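Local coordinates for geranyltranstransferase (IspA) (Helicobacter pylori, PDB 3LLW) that catalyses geranyl transfer in isoprenoid biosynthesis, joining geranyl diphosphate to isopentenyl diphosphate to form farnesyl diphosphate with the help of magnesium, at the interface of chains A and B. Numbering follows the deposited sequence. Chains: chain A/B, Geranyltranstransferase (IspA).

Contact 1: the interface of chains A and B. Residues chain A 89, 93, 96, 98-99, 121, 125; chain B 93, 96, 121-122, 125.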
ATOM      1  N   TYR A  89       8.452  -1.202   6.514  1.00 41.25           N
ATOM      2  CA  TYR A  89       7.316  -0.377   6.946  1.00 39.91           C
ATOM      3  C   TYR A  89       6.632  -1.008   8.153  1.00 42.74           C
ATOM      4  O   TYR A  89       6.248  -0.293   9.097  1.00 34.70           O
ATOM      5  CB  TYR A  89       6.313  -0.105   5.804  1.00 32.41           C
ATOM      6  CG  TYR A  89       4.927  -0.715   5.998  1.00 37.35           C
ATOM      7  CD1 TYR A  89       4.025  -0.189   6.931  1.00 30.97           C
ATOM      8  CD2 TYR A  89       4.513  -1.802   5.234  1.00 36.38           C
ATOM      9  CE1 TYR A  89       2.789  -0.741   7.130  1.00 32.32           C
ATOM     10  CE2 TYR A  89       3.272  -2.372   5.429  1.00 31.49           C
ATOM     11  CZ  TYR A  89       2.405  -1.824   6.349  1.00 27.23           C
ATOM     12  OH  TYR A  89       1.180  -2.367   6.547  1.00 35.91           O
ATOM     13  N   HIS A  93       6.195   0.739  11.988  1.00 39.88           N
ATOM     14  CA  HIS A  93       4.949   0.814  12.740  1.00 43.25           C
ATOM     15  C   HIS A  93       4.975  -0.012  14.017  1.00 44.22           C
ATOM     16  O   HIS A  93       4.467   0.434  15.045  1.00 47.33           O
ATOM     17  CB  HIS A  93       3.744   0.531  11.836  1.00 47.05           C
ATOM     18  CG  HIS A  93       3.434   1.672  10.918  1.00 46.32           C
ATOM     19  ND1 HIS A  93       2.249   1.785  10.232  1.00 36.44           N
ATOM     20  CD2 HIS A  93       4.145   2.789  10.622  1.00 44.37           C
ATOM     21  CE1 HIS A  93       2.254   2.901   9.525  1.00 27.76           C
ATOM     22  NE2 HIS A  93       3.391   3.530   9.747  1.00 54.94           N
ATOM     23  N   LEU A  96       6.502   2.002  17.068  1.00 48.21           N
ATOM     24  CA  LEU A  96       5.781   3.196  17.525  1.00 48.91           C
ATOM     25  C   LEU A  96       5.419   3.171  19.018  1.00 49.93           C
ATOM     26  O   LEU A  96       5.253   2.086  19.578  1.00 52.32           O
ATOM     27  CB  LEU A  96       4.506   3.383  16.692  1.00 45.62           C
ATOM     28  CG  LEU A  96       4.583   3.802  15.219  1.00 45.43           C
ATOM     29  CD1 LEU A  96       3.216   3.720  14.595  1.00 43.33           C
ATOM     30  CD2 LEU A  96       5.145   5.188  15.042  1.00 43.98           C
ATOM     31  N   CYS A  98       2.681   3.685  20.605  1.00 55.90           N
ATOM     32  CA  CYS A  98       1.441   2.944  20.870  1.00 55.84           C
ATOM     33  C   CYS A  98       1.653   1.429  20.784  1.00 55.86           C
ATOM     34  O   CYS A  98       0.890   0.665  21.370  1.00 58.26           O
ATOM     35  CB  CYS A  98       0.291   3.405  19.961  1.00 58.07           C
ATOM     36  SG  CYS A  98       0.385   2.873  18.215  1.00 63.19           S
ATOM     37  N   MET A  99       2.698   1.007  20.071  1.00 56.12           N
ATOM     38  CA  MET A  99       3.042  -0.416  19.959  1.00 56.02           C
ATOM     39  C   MET A  99       4.275  -0.776  20.819  1.00 55.88           C
ATOM     40  O   MET A  99       4.222  -0.623  22.041  1.00 61.60           O
ATOM     41  CB  MET A  99       3.146  -0.851  18.479  1.00 50.31           C
ATOM     42  CG  MET A  99       1.782  -1.165  17.861  1.00 53.10           C
ATOM     43  SD  MET A  99       1.715  -1.559  16.080  1.00 43.89           S
ATOM     44  CE  MET A  99       1.182   0.056  15.506  1.00 51.16           C
ATOM     45  N   VAL A 121       4.766   7.358  11.374  1.00 43.67           N
ATOM     46  CA  VAL A 121       3.518   6.811  10.828  1.00 44.08           C
ATOM     47  C   VAL A 121       3.455   6.997   9.318  1.00 44.03           C
ATOM     48  O   VAL A 121       3.195   6.035   8.559  1.00 35.29           O
ATOM     49  CB  VAL A 121       2.253   7.439  11.479  1.00 46.05           C
ATOM     50  CG1 VAL A 121       0.980   6.915  10.805  1.00 51.09           C
ATOM     51  CG2 VAL A 121       2.206   7.119  12.964  1.00 47.64           C
ATOM     52  N   ASP A 125       3.700   4.455   6.142  1.00 37.28           N
ATOM     53  CA  ASP A 125       2.627   4.541   5.150  1.00 45.05           C
ATOM     54  C   ASP A 125       3.146   4.657   3.725  1.00 42.71           C
ATOM     55  O   ASP A 125       2.663   3.962   2.825  1.00 43.60           O
ATOM     56  CB  ASP A 125       1.709   5.724   5.448  1.00 46.22           C
ATOM     57  CG  ASP A 125       0.765   5.462   6.596  1.00 61.51           C
ATOM     58  OD1 ASP A 125       0.751   4.324   7.112  1.00 66.96           O
ATOM     59  OD2 ASP A 125       0.027   6.403   6.979  1.00 63.38           O
TER
ATOM     60  N   HIS B  93      -5.682   7.687   9.389  1.00 41.45           N
ATOM     61  CA  HIS B  93      -4.381   8.114   9.825  1.00 38.47           C
ATOM     62  C   HIS B  93      -4.321   9.604  10.223  1.00 46.73           C
ATOM     63  O   HIS B  93      -3.717   9.942  11.242  1.00 47.09           O
ATOM     64  CB  HIS B  93      -3.344   7.663   8.810  1.00 30.64           C
ATOM     65  CG  HIS B  93      -2.866   6.271   9.072  1.00 14.26           C
ATOM     66  ND1 HIS B  93      -1.626   5.826   8.698  1.00 13.16           N
ATOM     67  CD2 HIS B  93      -3.431   5.259   9.767  1.00 12.87           C
ATOM     68  CE1 HIS B  93      -1.441   4.597   9.150  1.00 12.54           C
ATOM     69  NE2 HIS B  93      -2.531   4.225   9.785  1.00 19.45           N
ATOM     70  N   LEU B  96      -5.757  10.316  14.016  1.00 45.80           N
ATOM     71  CA  LEU B  96      -5.015   9.809  15.185  1.00 46.91           C
ATOM     72  C   LEU B  96      -4.556  10.897  16.189  1.00 49.61           C
ATOM     73  O   LEU B  96      -4.308  12.037  15.779  1.00 46.42           O
ATOM     74  CB  LEU B  96      -3.786   9.036  14.708  1.00 46.89           C
ATOM     75  CG  LEU B  96      -3.885   7.774  13.849  1.00 40.03           C
ATOM     76  CD1 LEU B  96      -2.483   7.489  13.377  1.00 38.38           C
ATOM     77  CD2 LEU B  96      -4.437   6.587  14.619  1.00 29.66           C
ATOM     78  N   VAL B 121      -4.263   2.585  13.614  1.00 31.01           N
ATOM     79  CA  VAL B 121      -3.057   2.575  12.761  1.00 36.50           C
ATOM     80  C   VAL B 121      -3.014   1.394  11.770  1.00 32.42           C
ATOM     81  O   VAL B 121      -2.811   1.592  10.566  1.00 35.99           O
ATOM     82  CB  VAL B 121      -1.776   2.543  13.585  1.00 38.86           C
ATOM     83  CG1 VAL B 121      -0.547   2.400  12.665  1.00 44.84           C
ATOM     84  CG2 VAL B 121      -1.663   3.796  14.460  1.00 45.45           C
ATOM     85  N   LEU B 122      -3.210   0.188  12.292  1.00 27.15           N
ATOM     86  CA  LEU B 122      -3.066  -1.038  11.527  1.00 36.10           C
ATOM     87  C   LEU B 122      -4.147  -1.216  10.468  1.00 25.03           C
ATOM     88  O   LEU B 122      -3.882  -1.768   9.401  1.00 44.44           O
ATOM     89  CB  LEU B 122      -3.050  -2.243  12.472  1.00 39.70           C
ATOM     90  CG  LEU B 122      -1.792  -2.357  13.329  1.00 40.64           C
ATOM     91  CD1 LEU B 122      -1.928  -3.504  14.329  1.00 32.43           C
ATOM     92  CD2 LEU B 122      -0.544  -2.523  12.459  1.00 38.21           C
ATOM     93  N   ASP B 125      -3.219   0.953   7.723  1.00 31.25           N
ATOM     94  CA  ASP B 125      -2.193   0.241   6.926  1.00 23.98           C
ATOM     95  C   ASP B 125      -2.864  -0.810   5.996  1.00 29.19           C
ATOM     96  O   ASP B 125      -2.438  -0.999   4.857  1.00 31.46           O
ATOM     97  CB  ASP B 125      -1.179  -0.486   7.835  1.00 22.85           C
ATOM     98  CG  ASP B 125      -0.366   0.472   8.755  1.00 46.59           C
ATOM     99  OD1 ASP B 125      -0.271   1.679   8.457  1.00 40.85           O
ATOM    100  OD2 ASP B 125       0.203   0.005   9.777  1.00 42.99           O
TER
HETATM  101  O   HOH W   1       0.088   2.367   5.480  1.00 47.81           O
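A:His93 and B:Asp125 meet tip to tip, and B:His93 meets A:Asp125 in the same way, at the core of an interface built from helices of two polyprenyl synthetase folds. Each histidine directly precedes the first aspartate-rich motif, DDLPCMD, of its chain, whose A:Asp94 and A:Asp100 bind magnesium, absent from this model.

The tight part is mainly polar. A:His93 ND1 donates to the carboxylate oxygen OD2 of B:Asp125 at 2.8 Å, in a fairly straight bond of 162° at the hydrogen. The acceptor lies nearly in the imidazole plane, but the donor comes to the syn side of OD2 from somewhat out of the carboxylate plane. In the twin, B:His93 ND1 stands 2.5 Å from A:Asp125 OD2, a short bond that uses the syn lone pair, with ring and carboxylate nearly coplanar. The opposite ring nitrogen is held within its own chain: A:His93 NE2 donates to the backbone oxygen A:Val121 O at 2.8 Å, on an in-plane lone pair. With CG beside the backbone N (chi1 -74°), A:His93 thus spans the helix 117-137 of its own subunit and the partner's carboxylate, and bonds at both nitrogens fix its ring rotation. Valine methyls close in on the partner histidines: A:Val121 CG1 packs 3.5 Å from B:His93 ND1, and B:Val121 CG1 lies 3.8 Å from A:His93 ND1. A:Tyr89 slides past B:Asp125, its OH 3.3 Å from B:Asp125 CB and its ring at 87° to the carboxylate.

Between the two aspartates the fit is less comfortable. A:Asp125 OD1 and B:Asp125 OD1 lie 3.1 Å apart, a pair that would repel if both are charged; water 1 touches both, and could ease this by donating to each.

Away from this core the packing is loose. A:Met99 CE, turned by a chain bent at chi3, stands 4.1 Å from B:Val121 CG1. A:Leu96, A:Cys98 and B:Leu122 only skirt the partner with longer, weak apolar contacts.

Contact 2: the interface of chains A and B. Residues chain A 89, 128, 132, 156-157, 162; chain B 125, 128-129, 132.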
ATOM      1  N   TYR A  89       8.452  -1.202   6.514  1.00 41.25           N
ATOM      2  CA  TYR A  89       7.316  -0.377   6.946  1.00 39.91           C
ATOM      3  C   TYR A  89       6.632  -1.008   8.153  1.00 42.74           C
ATOM      4  O   TYR A  89       6.248  -0.293   9.097  1.00 34.70           O
ATOM      5  CB  TYR A  89       6.313  -0.105   5.804  1.00 32.41           C
ATOM      6  CG  TYR A  89       4.927  -0.715   5.998  1.00 37.35           C
ATOM      7  CD1 TYR A  89       4.025  -0.189   6.931  1.00 30.97           C
ATOM      8  CD2 TYR A  89       4.513  -1.802   5.234  1.00 36.38           C
ATOM      9  CE1 TYR A  89       2.789  -0.741   7.130  1.00 32.32           C
ATOM     10  CE2 TYR A  89       3.272  -2.372   5.429  1.00 31.49           C
ATOM     11  CZ  TYR A  89       2.405  -1.824   6.349  1.00 27.23           C
ATOM     12  OH  TYR A  89       1.180  -2.367   6.547  1.00 35.91           O
ATOM     13  N   ASN A 128       4.896   1.362   2.601  1.00 38.40           N
ATOM     14  CA  ASN A 128       3.812   0.463   2.229  1.00 29.89           C
ATOM     15  C   ASN A 128       3.353   0.715   0.792  1.00 41.52           C
ATOM     16  O   ASN A 128       3.336  -0.212   0.012  1.00 32.03           O
ATOM     17  CB  ASN A 128       2.646   0.668   3.188  1.00 30.80           C
ATOM     18  CG  ASN A 128       1.491  -0.295   2.978  1.00 43.21           C
ATOM     19  OD1 ASN A 128       1.485  -1.166   2.082  1.00 45.61           O
ATOM     20  ND2 ASN A 128       0.484  -0.132   3.814  1.00 41.11           N
ATOM     21  N   PHE A 132       4.417  -1.032  -3.926  1.00 43.02           N
ATOM     22  CA  PHE A 132       3.551  -1.246  -5.058  1.00 33.86           C
ATOM     23  C   PHE A 132       3.937  -0.391  -6.250  1.00 38.10           C
ATOM     24  O   PHE A 132       3.791  -0.832  -7.410  1.00 37.83           O
ATOM     25  CB  PHE A 132       2.083  -1.141  -4.611  1.00 35.56           C
ATOM     26  CG  PHE A 132       1.752  -2.113  -3.489  1.00 35.65           C
ATOM     27  CD1 PHE A 132       1.569  -3.459  -3.763  1.00 29.46           C
ATOM     28  CD2 PHE A 132       1.720  -1.691  -2.144  1.00 30.63           C
ATOM     29  CE1 PHE A 132       1.307  -4.381  -2.742  1.00 28.87           C
ATOM     30  CE2 PHE A 132       1.457  -2.609  -1.106  1.00 24.91           C
ATOM     31  CZ  PHE A 132       1.237  -3.955  -1.409  1.00 35.65           C
ATOM     32  N   GLY A 156       0.719  -9.407   2.534  1.00 29.77           N
ATOM     33  CA  GLY A 156       1.236  -8.328   3.370  1.00 44.26           C
ATOM     34  C   GLY A 156       0.102  -7.555   4.001  1.00 39.30           C
ATOM     35  O   GLY A 156       0.326  -6.692   4.842  1.00 43.04           O
ATOM     36  N   GLY A 157      -1.120  -7.898   3.601  1.00 39.25           N
ATOM     37  CA  GLY A 157      -2.310  -7.145   3.966  1.00 33.70           C
ATOM     38  C   GLY A 157      -3.041  -7.661   5.177  1.00 39.23           C
ATOM     39  O   GLY A 157      -2.450  -8.343   6.023  1.00 44.05           O
ATOM     40  N   ILE A 162      -0.576  -8.073   8.465  1.00 39.18           N
ATOM     41  CA  ILE A 162      -1.280  -7.127   9.336  1.00 36.03           C
ATOM     42  C   ILE A 162      -2.146  -7.815  10.396  1.00 41.60           C
ATOM     43  O   ILE A 162      -2.059  -7.461  11.591  1.00 32.46           O
ATOM     44  CB  ILE A 162      -2.047  -6.067   8.526  1.00 38.96           C
ATOM     45  CG1 ILE A 162      -1.051  -5.102   7.899  1.00 34.65           C
ATOM     46  CG2 ILE A 162      -2.996  -5.262   9.405  1.00 39.92           C
ATOM     47  CD1 ILE A 162      -1.576  -4.424   6.655  1.00 54.79           C
TER
ATOM     48  N   ASP B 125      -3.219   0.953   7.723  1.00 31.25           N
ATOM     49  CA  ASP B 125      -2.193   0.241   6.926  1.00 23.98           C
ATOM     50  C   ASP B 125      -2.864  -0.810   5.996  1.00 29.19           C
ATOM     51  O   ASP B 125      -2.438  -0.999   4.857  1.00 31.46           O
ATOM     52  CB  ASP B 125      -1.179  -0.486   7.835  1.00 22.85           C
ATOM     53  CG  ASP B 125      -0.366   0.472   8.755  1.00 46.59           C
ATOM     54  OD1 ASP B 125      -0.271   1.679   8.457  1.00 40.85           O
ATOM     55  OD2 ASP B 125       0.203   0.005   9.777  1.00 42.99           O
ATOM     56  N   ASN B 128      -4.693   0.922   3.130  1.00 24.88           N
ATOM     57  CA  ASN B 128      -3.628   1.275   2.153  1.00 25.92           C
ATOM     58  C   ASN B 128      -3.306   0.079   1.209  1.00 34.56           C
ATOM     59  O   ASN B 128      -3.403   0.204   0.009  1.00 37.18           O
ATOM     60  CB  ASN B 128      -2.353   1.756   2.851  1.00 30.03           C
ATOM     61  CG  ASN B 128      -1.313   2.357   1.888  1.00 31.07           C
ATOM     62  OD1 ASN B 128      -1.500   2.409   0.674  1.00 52.64           O
ATOM     63  ND2 ASN B 128      -0.194   2.791   2.446  1.00 33.42           N
ATOM     64  N   THR B 129      -2.941  -1.070   1.782  1.00 34.62           N
ATOM     65  CA  THR B 129      -2.514  -2.248   1.034  1.00 34.66           C
ATOM     66  C   THR B 129      -3.663  -2.879   0.230  1.00 27.88           C
ATOM     67  O   THR B 129      -3.459  -3.329  -0.897  1.00 38.23           O
ATOM     68  CB  THR B 129      -1.896  -3.283   2.014  1.00 38.31           C
ATOM     69  OG1 THR B 129      -0.737  -2.709   2.626  1.00 41.45           O
ATOM     70  CG2 THR B 129      -1.522  -4.574   1.302  1.00 41.23           C
ATOM     71  N   PHE B 132      -4.449  -1.737  -3.327  1.00 41.80           N
ATOM     72  CA  PHE B 132      -3.657  -2.422  -4.352  1.00 36.07           C
ATOM     73  C   PHE B 132      -4.079  -3.836  -4.632  1.00 36.36           C
ATOM     74  O   PHE B 132      -3.984  -4.284  -5.777  1.00 41.95           O
ATOM     75  CB  PHE B 132      -2.168  -2.250  -4.078  1.00 28.32           C
ATOM     76  CG  PHE B 132      -1.789  -0.796  -3.976  1.00 36.64           C
ATOM     77  CD1 PHE B 132      -1.712  -0.014  -5.131  1.00 32.36           C
ATOM     78  CD2 PHE B 132      -1.623  -0.183  -2.728  1.00 26.48           C
ATOM     79  CE1 PHE B 132      -1.425   1.335  -5.052  1.00 41.52           C
ATOM     80  CE2 PHE B 132      -1.340   1.174  -2.642  1.00 36.31           C
ATOM     81  CZ  PHE B 132      -1.245   1.935  -3.806  1.00 31.48           C
TER
HETATM   82  O   HOH W   2       0.768  -3.966   4.487  1.00 43.24           O
HETATM   83  O   HOH W   3       0.088   2.367   5.480  1.00 47.81           O
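A:Asn128 reaches across to B:Thr129 at about a right angle, and its side-chain amide carries hydrogen bonds between the helices 117-137 of A and 117-136 of B in this part of the A–B interface of this polyprenyl synthetase, probably a homodimer as in its family. The hydroxyl OG1 of B:Thr129 donates to A:Asn128 OD1 at 2.8 Å, on a lone pair in the amide plane. From the other branch, A:Asn128 ND2 donates to the backbone oxygen B:Asp125 O at 3.2 Å, with the acceptor in the amide plane of A:Asn128 but the donor tilted from the carbonyl plane of B:Asp125; its approach to OG1 of the threonine is weak. One end accepting and the other donating settles which way the amide is turned, and CG anti to the backbone N (chi1 -175°) carries it across to chain B.

Water extends this network. Water 2 joins the phenol oxygen A:Tyr89 OH, at 2.6 Å, to the backbone oxygen A:Gly156 O and to B:Thr129 OG1. Water 3 takes the amide nitrogens of both asparagines, B:Asn128 ND2 at 3.1 Å in a nearly straight bond, and also touches B:Asp125 OD1. The asparagines meet tip to tip, yet ND2 faces ND2, donor against donor, and the water serves both.

Apolar contacts flank the polar groups. The CB of A:Asn128 sits 3.6 Å over the centre of its own chain's A:Tyr89 ring, bracing the phenol. B:Thr129 CG2 points to A:Gly157 CA and to the tip of the A:Phe132 ring. The two Phe132 side chains pair about the two-fold: each CB lies over the rim of the other's ring, and A:Phe132 CD2 comes to 3.7 Å from B:Phe132 CD2.

Contact 1 and contact 2 are neighbouring stretches of one two-fold interface, with their C-alpha centres about 11 Å apart. They share A:Tyr89 and B:Asp125, and one water belongs to both: water 1 of contact 1 is water 3 of contact 2. The helix 117-137 of A and its counterpart 117-136 of B run through both, supplying carboxylate and valine groups in one and amide, hydroxyl and phenyl groups in the other. Family members commonly work as homodimers, so this pairing is probably the biological one. Contact 1 includes residues of the magnesium-binding motif, so dimerisation may steady the active site.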